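Local coordinates for protein MFP2b (Ascaris suum, PDB 2BJR) that probably enhances polymerization of major sperm protein during the amoeboid motility of nematode sperm, and binds a zinc ion, at residues G47-W50 with V55-C58. Numbering follows the deposited sequence.
Sequences GRAW and VIEC
One face of the Trp50 indole lies against Glu57 CB and the backbone N of Cys58, across the β-hairpin made by strands 43-52 and 55-62. Glu57 CB sits over the five-membered ring, 3.8 Å from its centroid, in a CH-π contact, while the six-membered ring reaches along the strand until Trp50 CZ3 stands 3.4 Å from Cys58 C. With CG between the backbone N and the carbonyl carbon (chi1 67°), the ring swings across to the neighbouring strand. Tryptophan suits the place: its broad flat surface can cover a methylene and a peptide group together. Near the NE1 end of the ring, the Glu57 carboxylate is turned 67° from the indole plane, and OE1 comes within 3.4 Å of NE1. The other oxygen, OE2, is hydrogen-bonded to ND2 of Asn52, at the end of strand 43-52, so the glutamate, extended beyond CG, links the two strands: its CB covers the ring while the carboxylate reaches Asn52.

Trp50 and Glu57 are also an antiparallel hydrogen-bonded pair, with Glu57 N giving a nearly straight bond (177°) to Trp50 O. Ala49 and Cys58 form the next, non-hydrogen-bonded pair, and their side chains lie on the opposite face of the sheet. There Phe20 packs on Ala49, and Ile77 of strand 76-81 on Cys58; the small Ala49 and Cys58 suit a buried, close-packed pair, with Ile56 beside them on Phe20 and Ile77. The strands come close here: the CA atoms of Ala49 and Cys58 are 4.0 Å apart, and Ala49 CB meets Cys58 CB at 4.1 Å. Glu57 O, besides accepting the Trp50 amide, receives a CA-H···O contact from Ala49 CA at 3.2 Å.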
loop_
_atom_site.group_PDB
_atom_site.type_symbol
_atom_site.label_atom_id
_atom_site.label_comp_id
_atom_site.label_asym_id
_atom_site.label_seq_id
_atom_site.Cartn_x
_atom_site.Cartn_y
_atom_site.Cartn_z
ATOM N N GLY A 47 2.101 -13.473 10.300
ATOM C CA GLY A 47 2.217 -12.199 10.964
ATOM C C GLY A 47 2.174 -11.143 9.874
ATOM O O GLY A 47 1.615 -11.374 8.776
ATOM N N ARG A 48 2.793 -10.020 10.162
ATOM C CA ARG A 48 2.702 -8.864 9.316
ATOM C C ARG A 48 4.031 -8.164 9.177
ATOM O O ARG A 48 4.850 -8.131 10.109
ATOM C CB ARG A 48 1.572 -7.949 9.809
ATOM C CG ARG A 48 1.817 -7.290 11.142
ATOM C CD ARG A 48 0.539 -6.850 11.909
ATOM N NE ARG A 48 0.867 -6.448 13.299
ATOM C CZ ARG A 48 1.434 -5.305 13.571
ATOM N NH1 ARG A 48 1.718 -4.498 12.584
ATOM N NH2 ARG A 48 1.779 -4.956 14.801
ATOM N N ALA A 49 4.260 -7.595 7.995
ATOM C CA ALA A 49 5.392 -6.771 7.731
ATOM C C ALA A 49 4.913 -5.398 7.262
ATOM O O ALA A 49 3.739 -5.252 6.843
ATOM C CB ALA A 49 6.248 -7.399 6.664
ATOM N N TRP A 50 5.795 -4.419 7.380
ATOM C CA TRP A 50 5.504 -3.047 6.926
ATOM C C TRP A 50 6.762 -2.325 6.566
ATOM O O TRP A 50 7.862 -2.748 6.908
ATOM C CB TRP A 50 4.712 -2.269 7.965
ATOM C CG TRP A 50 5.446 -1.966 9.265
ATOM C CD1 TRP A 50 6.158 -0.843 9.552
ATOM C CD2 TRP A 50 5.528 -2.793 10.424
ATOM N NE1 TRP A 50 6.677 -0.914 10.823
ATOM C CE2 TRP A 50 6.298 -2.102 11.384
ATOM C CE3 TRP A 50 5.021 -4.060 10.762
ATOM C CZ2 TRP A 50 6.588 -2.630 12.661
ATOM C CZ3 TRP A 50 5.317 -4.588 12.032
ATOM C CH2 TRP A 50 6.067 -3.857 12.968
ATOM N N VAL A 55 12.523 -0.171 4.218
ATOM C CA VAL A 55 12.868 -1.551 4.551
ATOM C C VAL A 55 11.848 -2.236 5.413
ATOM O O VAL A 55 10.970 -1.592 6.001
ATOM C CB VAL A 55 14.268 -1.608 5.286
ATOM C CG1 VAL A 55 15.302 -0.900 4.431
ATOM C CG2 VAL A 55 14.183 -1.002 6.632
ATOM N N ILE A 56 11.963 -3.567 5.469
ATOM C CA ILE A 56 11.054 -4.438 6.193
ATOM C C ILE A 56 11.208 -4.278 7.710
ATOM O O ILE A 56 12.319 -4.406 8.261
ATOM C CB ILE A 56 11.327 -5.942 5.814
ATOM C CG1 ILE A 56 11.012 -6.219 4.351
ATOM C CG2 ILE A 56 10.539 -6.913 6.707
ATOM C CD1 ILE A 56 11.482 -7.642 3.888
ATOM N N GLU A 57 10.081 -4.014 8.373
ATOM C CA GLU A 57 9.901 -4.278 9.792
ATOM C C GLU A 57 8.766 -5.275 9.862
ATOM O O GLU A 57 8.008 -5.453 8.893
ATOM C CB GLU A 57 9.587 -2.996 10.543
ATOM C CG GLU A 57 10.799 -2.074 10.687
ATOM C CD GLU A 57 10.611 -0.901 11.646
ATOM O OE1 GLU A 57 9.645 -0.865 12.415
ATOM O OE2 GLU A 57 11.453 0.011 11.644
ATOM N N CYS A 58 8.641 -6.001 10.963
ATOM C CA CYS A 58 7.631 -7.013 11.067
ATOM C C CYS A 58 7.288 -7.352 12.519
ATOM O O CYS A 58 7.995 -6.955 13.453
ATOM C CB CYS A 58 8.036 -8.262 10.290
ATOM S SG CYS A 58 9.682 -8.872 10.807
#